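Local atomic coordinates of BH2092 protein (PDB entry 3NHV), a protein that is of uncharacterised function but adopts a rhodanese-like fold, and so may take part in sulfur transfer as related rhodaneses do. Residues Ala21-Asp26 against Ile34-Val39; Lys46-Pro51 against Tyr110-Asn115; Ile75-Trp80 against Thr88-Lys93; Thr52-Pro57 against Lys67-Glu72. One frame throughout, in Å; residues are numbered along the deposited sequence.

Contact 1: residues Ala21-Asp26 against Ile34-Val39; sequences ADLSID and IIVVDV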
loop_
_atom_site.group_PDB
_atom_site.type_symbol
_atom_site.label_atom_id
_atom_site.label_comp_id
_atom_site.label_asym_id
_atom_site.label_seq_id
_atom_site.Cartn_x
_atom_site.Cartn_y
_atom_site.Cartn_z
ATOM N N ALA B 21 1.328 -12.407 6.998
ATOM C CA ALA B 21 1.877 -13.116 8.139
ATOM C C ALA B 21 0.792 -13.497 9.133
ATOM O O ALA B 21 0.648 -14.659 9.491
ATOM C CB ALA B 21 2.934 -12.250 8.831
ATOM N N ASP B 22 0.033 -12.511 9.590
ATOM C CA ASP B 22 -1.015 -12.785 10.560
ATOM C C ASP B 22 -2.064 -13.778 10.066
ATOM O O ASP B 22 -2.537 -14.610 10.838
ATOM C CB ASP B 22 -1.695 -11.487 10.991
ATOM C CG ASP B 22 -0.743 -10.542 11.697
ATOM O OD1 ASP B 22 -0.021 -10.996 12.609
ATOM O OD2 ASP B 22 -0.720 -9.342 11.340
ATOM N N LEU B 23 -2.427 -13.689 8.788
ATOM C CA LEU B 23 -3.422 -14.583 8.222
ATOM C C LEU B 23 -2.867 -16.003 8.164
ATOM O O LEU B 23 -3.572 -16.959 8.475
ATOM C CB LEU B 23 -3.806 -14.133 6.812
ATOM C CG LEU B 23 -5.235 -14.392 6.302
ATOM C CD1 LEU B 23 -5.204 -14.485 4.785
ATOM C CD2 LEU B 23 -5.810 -15.655 6.882
ATOM N N SER B 24 -1.601 -16.132 7.773
ATOM C CA SER B 24 -0.962 -17.441 7.668
ATOM C C SER B 24 -0.940 -18.141 9.015
ATOM O O SER B 24 -1.078 -19.358 9.101
ATOM C CB SER B 24 0.476 -17.308 7.147
ATOM O OG SER B 24 1.344 -16.772 8.136
ATOM N N ILE B 25 -0.751 -17.372 10.074
ATOM C CA ILE B 25 -0.725 -17.962 11.394
ATOM C C ILE B 25 -2.117 -18.420 11.779
ATOM O O ILE B 25 -2.272 -19.428 12.463
ATOM C CB ILE B 25 -0.174 -16.974 12.420
ATOM C CG1 ILE B 25 1.323 -16.788 12.150
ATOM C CG2 ILE B 25 -0.430 -17.475 13.831
ATOM C CD1 ILE B 25 1.981 -15.691 12.948
ATOM N N ASP B 26 -3.129 -17.696 11.316
ATOM C CA ASP B 26 -4.513 -18.052 11.613
ATOM C C ASP B 26 -4.939 -19.311 10.865
ATOM O O ASP B 26 -5.623 -20.167 11.420
ATOM C CB ASP B 26 -5.443 -16.893 11.254
ATOM C CG ASP B 26 -5.529 -15.859 12.356
ATOM O OD1 ASP B 26 -5.973 -14.721 12.080
ATOM O OD2 ASP B 26 -5.161 -16.188 13.505
ATOM N N ILE B 34 -12.343 -16.238 12.344
ATOM C CA ILE B 34 -12.335 -15.416 11.138
ATOM C C ILE B 34 -12.963 -16.131 9.948
ATOM O O ILE B 34 -13.049 -17.356 9.915
ATOM C CB ILE B 34 -10.903 -15.004 10.721
ATOM C CG1 ILE B 34 -10.086 -16.247 10.376
ATOM C CG2 ILE B 34 -10.248 -14.196 11.828
ATOM C CD1 ILE B 34 -8.649 -15.961 9.988
ATOM N N ILE B 35 -13.397 -15.350 8.969
ATOM C CA ILE B 35 -13.991 -15.893 7.766
ATOM C C ILE B 35 -13.326 -15.196 6.593
ATOM O O ILE B 35 -13.625 -14.040 6.297
ATOM C CB ILE B 35 -15.512 -15.619 7.712
ATOM C CG1 ILE B 35 -16.179 -16.126 8.994
ATOM C CG2 ILE B 35 -16.121 -16.312 6.493
ATOM C CD1 ILE B 35 -17.671 -15.888 9.044
ATOM N N VAL B 36 -12.407 -15.887 5.937
ATOM C CA VAL B 36 -11.713 -15.304 4.804
ATOM C C VAL B 36 -12.627 -15.276 3.581
ATOM O O VAL B 36 -13.092 -16.320 3.122
ATOM C CB VAL B 36 -10.447 -16.106 4.461
ATOM C CG1 VAL B 36 -9.632 -15.353 3.425
ATOM C CG2 VAL B 36 -9.634 -16.359 5.728
ATOM N N VAL B 37 -12.874 -14.079 3.055
ATOM C CA VAL B 37 -13.737 -13.897 1.890
ATOM C C VAL B 37 -12.989 -13.317 0.685
ATOM O O VAL B 37 -12.436 -12.212 0.753
ATOM C CB VAL B 37 -14.925 -12.945 2.215
ATOM C CG1 VAL B 37 -15.856 -12.829 1.006
ATOM C CG2 VAL B 37 -15.685 -13.446 3.423
ATOM N N ASP B 38 -12.972 -14.072 -0.414
ATOM C CA ASP B 38 -12.325 -13.631 -1.653
ATOM C C ASP B 38 -13.383 -12.789 -2.359
ATOM O O ASP B 38 -14.455 -13.287 -2.693
ATOM C CB ASP B 38 -11.953 -14.832 -2.527
ATOM C CG ASP B 38 -11.078 -14.451 -3.709
ATOM O OD1 ASP B 38 -11.320 -13.391 -4.326
ATOM O OD2 ASP B 38 -10.150 -15.223 -4.031
ATOM N N VAL B 39 -13.074 -11.516 -2.571
ATOM C CA VAL B 39 -13.989 -10.566 -3.194
ATOM C C VAL B 39 -13.830 -10.418 -4.705
ATOM O O VAL B 39 -14.620 -9.729 -5.351
ATOM C CB VAL B 39 -13.805 -9.176 -2.548
ATOM C CG1 VAL B 39 -14.604 -8.135 -3.286
ATOM C CG2 VAL B 39 -14.221 -9.234 -1.086
#
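The carboxylate of Asp26 is the flat group of this contact, and the terminal methyl of Ile34 lies obliquely beside it. Ile34 CD1 stands out of the carboxylate plane, 3.6 Å from Asp26 OD1. The same methyl is also 3.6 Å from Asp26 CB, so it touches the root of the side chain as well as its polar end. The two side chains cross at a slant. Ile34 reaches this far because CG1 sits between its backbone N and carbonyl carbon (chi1 63°), with the rest of the chain extended. Leu23 makes the second half of the contact. Its end leans to the strand although its CB does not head there. Leu23 CD2 lies 4.2 Å from Ile34 CD1. It is 4.1 Å from Val36 CG2, so one methyl bridges two residues that project from the same side of the strand. No hydrogen bond joins the segments. Within the helix, Ala21 O accepts from both Ser24 OG, at 2.6 Å, and Ile25 N. Asp22 faces elsewhere and forms a salt bridge with Lys89 of the second subunit.

This is helix-on-sheet packing in the rhodanese-like domain. The axes of helix segment 21-26 and strand 34-38 come within 11.1 Å, and their directions differ by 119°, so the helix runs across the strand rather than along it. Strand 34-38 lies inside the parallel sheet, between strands 74-78 and 54-55. Helix 107-113 adjoins helix 20-28, and its Trp111 touches both Leu23 and Ser24.

Contact 2: residues Lys46-Pro51 against Tyr110-Asn115; sequences KECHIP and YWRKEN
Ile50 packs on the indole of Trp111, in a rhodanese-like alpha/beta fold where the chain leaving helix 42-47 meets the end of helix 107-113. This is the close-fitting part. Ile50 CG1 stands 4.2 Å from the centroid of the five-membered ring, only 8° off its normal, which makes a CH-pi contact. Ile50 CG2 covers the same ring system further out, 4.1 Å from Trp111 CZ2. The indole is carried toward Ile50 by a chi1 of 167°, with Trp111 CG anti to the backbone N. Its ring N-H is tied to Glu117 O, which helps to fix the plane. Met132 of the second subunit also packs on Trp111.

Pro51 fits more loosely. It approaches the indole obliquely, with CD 4.5 Å from Trp111 NE1. Pro51 and Arg112 are partly exposed, while Cys48 is buried. No hydrogen bond crosses between the segments. The guanidinium of Arg112 instead gives NH1 to Asp127 O and NH2 to Ala126 O, so the later chain holds it in place. The bend at chi3 (63°) turns this group so that one face lies under Cys48 SG. The nearest approach of that sulfur is to Arg112 CD, at 4.0 Å.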
loop_
_atom_site.group_PDB
_atom_site.type_symbol
_atom_site.label_atom_id
_atom_site.label_comp_id
_atom_site.label_asym_id
_atom_site.label_seq_id
_atom_site.Cartn_x
_atom_site.Cartn_y
_atom_site.Cartn_z
ATOM N N LYS B 46 -12.166 -19.603 -8.409
ATOM C CA LYS B 46 -12.178 -21.013 -8.794
ATOM C C LYS B 46 -10.826 -21.478 -9.349
ATOM O O LYS B 46 -10.481 -22.654 -9.232
ATOM C CB LYS B 46 -13.305 -21.265 -9.811
ATOM C CG LYS B 46 -13.767 -22.727 -9.938
ATOM C CD LYS B 46 -12.923 -23.539 -10.930
ATOM C CE LYS B 46 -13.066 -23.040 -12.381
ATOM N NZ LYS B 46 -14.462 -23.111 -12.903
ATOM N N GLU B 47 -10.060 -20.556 -9.932
ATOM C CA GLU B 47 -8.747 -20.889 -10.487
ATOM C C GLU B 47 -7.672 -20.951 -9.407
ATOM O O GLU B 47 -6.926 -21.929 -9.303
ATOM C CB GLU B 47 -8.319 -19.853 -11.528
ATOM C CG GLU B 47 -9.217 -19.766 -12.737
ATOM C CD GLU B 47 -8.691 -18.801 -13.783
ATOM O OE1 GLU B 47 -7.547 -18.998 -14.250
ATOM O OE2 GLU B 47 -9.422 -17.848 -14.142
ATOM N N CYS B 48 -7.599 -19.892 -8.604
ATOM C CA CYS B 48 -6.604 -19.790 -7.538
ATOM C C CYS B 48 -7.091 -18.917 -6.383
ATOM O O CYS B 48 -7.418 -17.745 -6.576
ATOM C CB CYS B 48 -5.310 -19.204 -8.111
ATOM S SG CYS B 48 -4.026 -18.891 -6.898
ATOM N N HIS B 49 -7.137 -19.491 -5.186
ATOM C CA HIS B 49 -7.577 -18.743 -4.018
ATOM C C HIS B 49 -6.876 -19.176 -2.736
ATOM O O HIS B 49 -6.129 -20.149 -2.718
ATOM C CB HIS B 49 -9.100 -18.850 -3.856
ATOM C CG HIS B 49 -9.597 -20.241 -3.606
ATOM N ND1 HIS B 49 -9.321 -20.935 -2.448
ATOM C CD2 HIS B 49 -10.387 -21.053 -4.351
ATOM C CE1 HIS B 49 -9.924 -22.112 -2.487
ATOM N NE2 HIS B 49 -10.577 -22.206 -3.631
ATOM N N ILE B 50 -7.122 -18.443 -1.658
ATOM C CA ILE B 50 -6.502 -18.745 -0.381
ATOM C C ILE B 50 -7.251 -19.820 0.389
ATOM O O ILE B 50 -8.469 -19.778 0.518
ATOM C CB ILE B 50 -6.427 -17.492 0.501
ATOM C CG1 ILE B 50 -5.580 -16.431 -0.184
ATOM C CG2 ILE B 50 -5.849 -17.850 1.867
ATOM C CD1 ILE B 50 -5.562 -15.129 0.548
ATOM N N PRO B 51 -6.521 -20.799 0.927
ATOM C CA PRO B 51 -7.151 -21.877 1.689
ATOM C C PRO B 51 -8.124 -21.382 2.767
ATOM O O PRO B 51 -7.858 -20.396 3.453
ATOM C CB PRO B 51 -5.952 -22.618 2.271
ATOM C CG PRO B 51 -4.938 -22.491 1.177
ATOM C CD PRO B 51 -5.075 -21.037 0.768
ATOM N N TYR B 110 0.690 -10.965 -2.803
ATOM C CA TYR B 110 1.763 -11.137 -1.842
ATOM C C TYR B 110 1.630 -12.399 -1.000
ATOM O O TYR B 110 2.585 -12.823 -0.351
ATOM C CB TYR B 110 1.893 -9.883 -0.971
ATOM C CG TYR B 110 2.807 -8.848 -1.598
ATOM C CD1 TYR B 110 4.187 -8.866 -1.350
ATOM C CD2 TYR B 110 2.315 -7.898 -2.503
ATOM C CE1 TYR B 110 5.053 -7.973 -1.992
ATOM C CE2 TYR B 110 3.178 -7.001 -3.150
ATOM C CZ TYR B 110 4.540 -7.050 -2.888
ATOM O OH TYR B 110 5.394 -6.188 -3.534
ATOM N N TRP B 111 0.455 -13.017 -1.025
ATOM C CA TRP B 111 0.253 -14.251 -0.277
ATOM C C TRP B 111 1.063 -15.341 -0.961
ATOM O O TRP B 111 1.724 -16.153 -0.307
ATOM C CB TRP B 111 -1.223 -14.636 -0.260
ATOM C CG TRP B 111 -1.439 -16.015 0.220
ATOM C CD1 TRP B 111 -1.438 -17.152 -0.532
ATOM C CD2 TRP B 111 -1.608 -16.430 1.579
ATOM N NE1 TRP B 111 -1.590 -18.251 0.274
ATOM C CE2 TRP B 111 -1.697 -17.839 1.573
ATOM C CE3 TRP B 111 -1.688 -15.749 2.799
ATOM C CZ2 TRP B 111 -1.864 -18.583 2.747
ATOM C CZ3 TRP B 111 -1.853 -16.487 3.969
ATOM C CH2 TRP B 111 -1.939 -17.890 3.934
ATOM N N ARG B 112 1.009 -15.343 -2.288
ATOM C CA ARG B 112 1.740 -16.316 -3.079
ATOM C C ARG B 112 3.231 -15.969 -3.092
ATOM O O ARG B 112 4.070 -16.858 -2.997
ATOM C CB ARG B 112 1.172 -16.363 -4.505
ATOM C CG ARG B 112 -0.263 -16.885 -4.592
ATOM C CD ARG B 112 -0.854 -16.632 -5.966
ATOM N NE ARG B 112 -0.117 -17.342 -7.004
ATOM C CZ ARG B 112 -0.281 -17.160 -8.311
ATOM N NH1 ARG B 112 -1.166 -16.284 -8.768
ATOM N NH2 ARG B 112 0.445 -17.862 -9.167
ATOM N N LYS B 113 3.564 -14.686 -3.196
ATOM C CA LYS B 113 4.970 -14.283 -3.186
ATOM C C LYS B 113 5.621 -14.707 -1.870
ATOM O O LYS B 113 6.780 -15.111 -1.845
ATOM C CB LYS B 113 5.117 -12.768 -3.354
ATOM C CG LYS B 113 5.029 -12.275 -4.796
ATOM C CD LYS B 113 5.227 -10.764 -4.873
ATOM C CE LYS B 113 5.000 -10.234 -6.285
ATOM N NZ LYS B 113 5.058 -8.736 -6.363
ATOM N N GLU B 114 4.876 -14.620 -0.776
ATOM C CA GLU B 114 5.423 -15.015 0.508
ATOM C C GLU B 114 5.360 -16.534 0.688
ATOM O O GLU B 114 5.342 -17.050 1.809
ATOM C CB GLU B 114 4.698 -14.276 1.636
ATOM C CG GLU B 114 5.230 -12.858 1.819
ATOM C CD GLU B 114 4.355 -11.988 2.699
ATOM O OE1 GLU B 114 3.916 -12.462 3.771
ATOM O OE2 GLU B 114 4.119 -10.813 2.326
ATOM N N ASN B 115 5.343 -17.239 -0.444
ATOM C CA ASN B 115 5.303 -18.698 -0.483
ATOM C C ASN B 115 4.080 -19.295 0.184
ATOM O O ASN B 115 4.204 -20.185 1.014
ATOM C CB ASN B 115 6.553 -19.280 0.176
ATOM C CG ASN B 115 7.066 -20.507 -0.543
ATOM O OD1 ASN B 115 7.276 -20.472 -1.757
ATOM N ND2 ASN B 115 7.282 -21.593 0.194
#

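Contact 3: residues Ile75-Trp80 against Thr88-Lys93; sequences IITYCW and TKAAAK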
loop_
_atom_site.group_PDB
_atom_site.type_symbol
_atom_site.label_atom_id
_atom_site.label_comp_id
_atom_site.label_asym_id
_atom_site.label_seq_id
_atom_site.Cartn_x
_atom_site.Cartn_y
_atom_site.Cartn_z
ATOM N N ILE B 75 -14.786 -10.873 9.526
ATOM C CA ILE B 75 -14.616 -11.063 8.083
ATOM C C ILE B 75 -13.297 -10.445 7.598
ATOM O O ILE B 75 -12.968 -9.307 7.940
ATOM C CB ILE B 75 -15.809 -10.435 7.271
ATOM C CG1 ILE B 75 -17.081 -11.257 7.464
ATOM C CG2 ILE B 75 -15.499 -10.418 5.781
ATOM C CD1 ILE B 75 -17.717 -11.102 8.813
ATOM N N ILE B 76 -12.547 -11.216 6.813
ATOM C CA ILE B 76 -11.271 -10.779 6.258
ATOM C C ILE B 76 -11.426 -10.787 4.744
ATOM O O ILE B 76 -11.592 -11.843 4.145
ATOM C CB ILE B 76 -10.109 -11.743 6.629
ATOM C CG1 ILE B 76 -10.058 -11.958 8.142
ATOM C CG2 ILE B 76 -8.774 -11.163 6.148
ATOM C CD1 ILE B 76 -9.650 -10.730 8.927
ATOM N N THR B 77 -11.373 -9.614 4.126
ATOM C CA THR B 77 -11.527 -9.529 2.682
ATOM C C THR B 77 -10.188 -9.401 1.989
ATOM O O THR B 77 -9.256 -8.830 2.543
ATOM C CB THR B 77 -12.373 -8.305 2.288
ATOM O OG1 THR B 77 -11.688 -7.113 2.693
ATOM C CG2 THR B 77 -13.733 -8.352 2.975
ATOM N N TYR B 78 -10.087 -9.932 0.777
ATOM C CA TYR B 78 -8.848 -9.800 0.030
ATOM C C TYR B 78 -9.133 -9.748 -1.464
ATOM O O TYR B 78 -10.027 -10.435 -1.962
ATOM C CB TYR B 78 -7.872 -10.936 0.373
ATOM C CG TYR B 78 -8.134 -12.259 -0.313
ATOM C CD1 TYR B 78 -7.735 -12.475 -1.627
ATOM C CD2 TYR B 78 -8.757 -13.302 0.365
ATOM C CE1 TYR B 78 -7.941 -13.697 -2.244
ATOM C CE2 TYR B 78 -8.969 -14.528 -0.241
ATOM C CZ TYR B 78 -8.558 -14.722 -1.545
ATOM O OH TYR B 78 -8.744 -15.950 -2.139
ATOM N N CYS B 79 -8.390 -8.893 -2.161
ATOM C CA CYS B 79 -8.524 -8.727 -3.602
ATOM C C CYS B 79 -7.215 -9.207 -4.218
ATOM O O CYS B 79 -6.510 -10.007 -3.617
ATOM C CB CYS B 79 -8.777 -7.255 -3.961
ATOM S SG CYS B 79 -8.724 -6.922 -5.764
ATOM N N TRP B 80 -6.880 -8.724 -5.407
ATOM C CA TRP B 80 -5.652 -9.147 -6.049
ATOM C C TRP B 80 -4.409 -8.729 -5.297
ATOM O O TRP B 80 -3.589 -9.573 -4.944
ATOM C CB TRP B 80 -5.575 -8.617 -7.477
ATOM C CG TRP B 80 -6.515 -9.307 -8.393
ATOM C CD1 TRP B 80 -7.807 -8.955 -8.662
ATOM C CD2 TRP B 80 -6.259 -10.499 -9.139
ATOM N NE1 TRP B 80 -8.370 -9.858 -9.531
ATOM C CE2 TRP B 80 -7.443 -10.818 -9.839
ATOM C CE3 TRP B 80 -5.145 -11.336 -9.280
ATOM C CZ2 TRP B 80 -7.545 -11.930 -10.675
ATOM C CZ3 TRP B 80 -5.246 -12.448 -10.114
ATOM C CH2 TRP B 80 -6.441 -12.734 -10.799
ATOM N N THR B 88 -11.292 -3.048 0.063
ATOM C CA THR B 88 -11.746 -1.885 0.810
ATOM C C THR B 88 -13.226 -1.625 0.537
ATOM O O THR B 88 -13.991 -1.363 1.462
ATOM C CB THR B 88 -10.914 -0.645 0.457
ATOM O OG1 THR B 88 -9.524 -1.005 0.444
ATOM C CG2 THR B 88 -11.131 0.450 1.499
ATOM N N LYS B 89 -13.644 -1.713 -0.723
ATOM C CA LYS B 89 -15.055 -1.494 -1.023
ATOM C C LYS B 89 -15.853 -2.587 -0.307
ATOM O O LYS B 89 -16.919 -2.329 0.273
ATOM C CB LYS B 89 -15.322 -1.557 -2.532
ATOM C CG LYS B 89 -14.588 -0.499 -3.372
ATOM C CD LYS B 89 -15.062 -0.547 -4.825
ATOM C CE LYS B 89 -14.316 0.432 -5.741
ATOM N NZ LYS B 89 -12.908 0.028 -6.064
ATOM N N ALA B 90 -15.314 -3.804 -0.326
ATOM C CA ALA B 90 -15.962 -4.937 0.317
ATOM C C ALA B 90 -16.118 -4.731 1.822
ATOM O O ALA B 90 -17.191 -4.976 2.383
ATOM C CB ALA B 90 -15.176 -6.213 0.045
ATOM N N ALA B 91 -15.054 -4.280 2.478
ATOM C CA ALA B 91 -15.107 -4.048 3.914
ATOM C C ALA B 91 -16.276 -3.133 4.244
ATOM O O ALA B 91 -17.044 -3.398 5.177
ATOM C CB ALA B 91 -13.805 -3.424 4.394
ATOM N N ALA B 92 -16.411 -2.058 3.474
ATOM C CA ALA B 92 -17.495 -1.099 3.688
ATOM C C ALA B 92 -18.871 -1.771 3.660
ATOM O O ALA B 92 -19.666 -1.598 4.584
ATOM C CB ALA B 92 -17.428 0.002 2.633
ATOM N N LYS B 93 -19.146 -2.537 2.607
ATOM C CA LYS B 93 -20.435 -3.211 2.502
ATOM C C LYS B 93 -20.662 -4.119 3.706
ATOM O O LYS B 93 -21.740 -4.107 4.309
ATOM C CB LYS B 93 -20.527 -4.039 1.214
ATOM C CG LYS B 93 -20.214 -3.264 -0.050
ATOM C CD LYS B 93 -20.714 -3.985 -1.292
ATOM C CE LYS B 93 -20.128 -3.374 -2.563
ATOM N NZ LYS B 93 -20.219 -1.884 -2.574
#
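Thr77 points its side chain at the helix, and Ala90 points its methyl back at the strand. The two meet through carbon: Thr77 CG2 lies 3.9 Å from Ala90 CB. Thr77 CB is only a little further from that methyl, at 4.2 Å. Thr77 CG2 also comes within 4.3 Å of Ala91 N, so it rests against the helix backbone too. With chi1 at 63°, CG2 is anti to the carbonyl carbon and OG1 takes the place between the backbone N and the carbonyl. The hydroxyl thereby pairs with Ala87 O, one turn back on the same helix. Methyl and hydroxyl thus both serve the helix, one by packing and one by hydrogen bonding. Small residues keep the helix close, with the CA atoms of Thr77 and Ala91 6.7 Å apart. Tyr78 turns the other way, and its OH bonds to Ile50 N.

Cys79 follows the strand and is joined to Cys84 by a disulfide. In rhodaneses the loop after this strand is the active-site loop. The contact joins the first strand and the helix of a beta-alpha-beta unit: strand 74-78, helix 86-96 and strand 100-105. Strand 74-78 runs parallel between strands 34-38 and 100-105, at the middle of the sheet.

Contact 4: residues Thr52-Pro57 against Lys67-Glu72; sequences TAISIP and KRLSKE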
loop_
_atom_site.group_PDB
_atom_site.type_symbol
_atom_site.label_atom_id
_atom_site.label_comp_id
_atom_site.label_asym_id
_atom_site.label_seq_id
_atom_site.Cartn_x
_atom_site.Cartn_y
_atom_site.Cartn_z
ATOM N N THR B 52 -9.243 -22.090 2.901
ATOM C CA THR B 52 -10.310 -21.792 3.864
ATOM C C THR B 52 -11.124 -20.551 3.506
ATOM O O THR B 52 -11.893 -20.052 4.319
ATOM C CB THR B 52 -9.773 -21.613 5.314
ATOM O OG1 THR B 52 -9.136 -20.335 5.445
ATOM C CG2 THR B 52 -8.784 -22.720 5.660
ATOM N N ALA B 53 -10.976 -20.070 2.280
ATOM C CA ALA B 53 -11.696 -18.881 1.863
ATOM C C ALA B 53 -12.909 -19.162 0.984
ATOM O O ALA B 53 -12.852 -19.978 0.061
ATOM C CB ALA B 53 -10.748 -17.942 1.137
ATOM N N ILE B 54 -14.004 -18.461 1.267
ATOM C CA ILE B 54 -15.233 -18.605 0.496
ATOM C C ILE B 54 -15.293 -17.520 -0.569
ATOM O O ILE B 54 -14.727 -16.443 -0.393
ATOM C CB ILE B 54 -16.473 -18.455 1.378
ATOM C CG1 ILE B 54 -16.441 -17.104 2.088
ATOM C CG2 ILE B 54 -16.534 -19.591 2.387
ATOM C CD1 ILE B 54 -17.596 -16.886 3.018
ATOM N N SER B 55 -15.988 -17.804 -1.667
ATOM C CA SER B 55 -16.118 -16.852 -2.758
ATOM C C SER B 55 -17.372 -15.996 -2.666
ATOM O O SER B 55 -18.484 -16.511 -2.648
ATOM C CB SER B 55 -16.123 -17.578 -4.101
ATOM O OG SER B 55 -16.497 -16.692 -5.142
ATOM N N ILE B 56 -17.185 -14.683 -2.610
ATOM C CA ILE B 56 -18.307 -13.757 -2.547
ATOM C C ILE B 56 -17.893 -12.479 -3.273
ATOM O O ILE B 56 -17.460 -11.519 -2.640
ATOM C CB ILE B 56 -18.664 -13.380 -1.092
ATOM C CG1 ILE B 56 -18.862 -14.637 -0.232
ATOM C CG2 ILE B 56 -19.910 -12.506 -1.084
ATOM C CD1 ILE B 56 -20.092 -15.464 -0.565
ATOM N N PRO B 57 -18.007 -12.453 -4.612
ATOM C CA PRO B 57 -17.631 -11.265 -5.393
ATOM C C PRO B 57 -18.155 -9.965 -4.780
ATOM O O PRO B 57 -19.295 -9.901 -4.324
ATOM C CB PRO B 57 -18.239 -11.550 -6.761
ATOM C CG PRO B 57 -18.086 -13.042 -6.872
ATOM C CD PRO B 57 -18.524 -13.518 -5.490
ATOM N N LYS B 67 -26.155 -14.114 4.668
ATOM C CA LYS B 67 -27.094 -14.601 5.676
ATOM C C LYS B 67 -26.544 -15.759 6.511
ATOM O O LYS B 67 -26.745 -15.811 7.726
ATOM C CB LYS B 67 -28.411 -15.026 5.008
ATOM C CG LYS B 67 -28.290 -16.212 4.050
ATOM C CD LYS B 67 -29.656 -16.621 3.487
ATOM C CE LYS B 67 -29.608 -18.013 2.854
ATOM N NZ LYS B 67 -29.283 -19.083 3.863
ATOM N N ARG B 68 -25.837 -16.681 5.869
ATOM C CA ARG B 68 -25.307 -17.833 6.590
ATOM C C ARG B 68 -23.958 -17.587 7.282
ATOM O O ARG B 68 -23.306 -18.538 7.720
ATOM C CB ARG B 68 -25.181 -19.032 5.641
ATOM C CG ARG B 68 -23.973 -18.972 4.718
ATOM C CD ARG B 68 -24.153 -18.008 3.542
ATOM N NE ARG B 68 -22.914 -17.866 2.768
ATOM C CZ ARG B 68 -22.141 -18.882 2.370
ATOM N NH1 ARG B 68 -22.468 -20.138 2.669
ATOM N NH2 ARG B 68 -21.028 -18.641 1.671
ATOM N N LEU B 69 -23.537 -16.327 7.374
ATOM C CA LEU B 69 -22.261 -15.998 8.011
ATOM C C LEU B 69 -22.460 -15.469 9.419
ATOM O O LEU B 69 -23.270 -14.577 9.642
ATOM C CB LEU B 69 -21.499 -14.970 7.179
ATOM C CG LEU B 69 -21.186 -15.424 5.753
ATOM C CD1 LEU B 69 -20.380 -14.353 5.027
ATOM C CD2 LEU B 69 -20.415 -16.729 5.797
ATOM N N SER B 70 -21.714 -16.018 10.371
ATOM C CA SER B 70 -21.830 -15.603 11.766
ATOM C C SER B 70 -21.319 -14.189 12.070
ATOM O O SER B 70 -20.231 -13.807 11.654
ATOM C CB SER B 70 -21.101 -16.607 12.660
ATOM O OG SER B 70 -21.068 -16.147 14.001
ATOM N N LYS B 71 -22.117 -13.425 12.810
ATOM C CA LYS B 71 -21.757 -12.062 13.199
ATOM C C LYS B 71 -20.798 -12.085 14.384
ATOM O O LYS B 71 -20.273 -11.046 14.784
ATOM C CB LYS B 71 -23.003 -11.266 13.607
ATOM C CG LYS B 71 -23.999 -10.978 12.490
ATOM C CD LYS B 71 -23.623 -9.745 11.694
ATOM C CE LYS B 71 -24.683 -9.413 10.645
ATOM N NZ LYS B 71 -26.030 -9.132 11.232
ATOM N N GLU B 72 -20.582 -13.264 14.960
ATOM C CA GLU B 72 -19.688 -13.383 16.104
ATOM C C GLU B 72 -18.240 -13.475 15.665
ATOM O O GLU B 72 -17.325 -13.261 16.457
ATOM C CB GLU B 72 -20.033 -14.621 16.931
ATOM C CG GLU B 72 -21.342 -14.531 17.687
ATOM C CD GLU B 72 -21.490 -13.224 18.451
ATOM O OE1 GLU B 72 -21.997 -12.243 17.857
ATOM O OE2 GLU B 72 -21.088 -13.171 19.640
#
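Ile54 and Arg68 reach each other from opposite directions, and their torsions set the meeting. In Ile54 CG1 stands between the backbone N and the carbonyl carbon (chi1 57°). The chain then runs straight on, which sends CD1 out to the loop. Arg68 is folded at chi2 (-77°), and this turns its guanidinium in toward the strand although its CB does not point there.

Two side-chain ends meet Ile54 CD1. Leu69 CD2 meets it tip to tip at 4.0 Å, an apolar contact between two branched chains. Arg68 NH2 lies 4.1 Å from the same methyl, at a slant to the guanidinium. Ile56 CD1 is a second partner of that nitrogen, at the guanidinium edge and near its plane, 4.0 Å from NH2. Strand 54-55 and the residue after it thus offer two isoleucine methyls to one arginine end. Arg68 NE is bonded to Thr65 O, which anchors the group from the loop side. Further along, Ser70 OG accepts from Glu72 N at 3.1 Å, an ST turn that shapes the loop where it leaves the contact.

Strand 54-55 is the outermost strand on its side of the sheet within this chain. The loop before strand 74-78 folds over Ile54 and Ile56, and Leu69 also touches Phe99. No hydrogen bond or salt bridge links the two segments. The contact is therefore held by apolar packing, with a charged group resting on methyls at its exposed margin. Arg68 probably keeps much of its solvation, since the residue as a whole is exposed.

How the contacts relate
All four contacts belong to one rhodanese-like domain. Contact 3 is the most central and is wholly buried, and contact 2 is mostly buried but lies further out. Contacts 1 and 4 are only partly buried, and contact 4 includes the exposed Arg68. Contacts 1, 3 and 4 share the parallel sheet: strand 34-38 of contact 1 is hydrogen-bonded to strand 74-78 on one flank and to strand 54-55 on the other. Contact 2 joins contact 1 through Trp111 against Leu23. Small residues meet in contact 3, aliphatic chains and an aspartate in contact 1, an aromatic face in contact 2, and methyls with a guanidinium in contact 4. Contact 4 alone touches no other subunit.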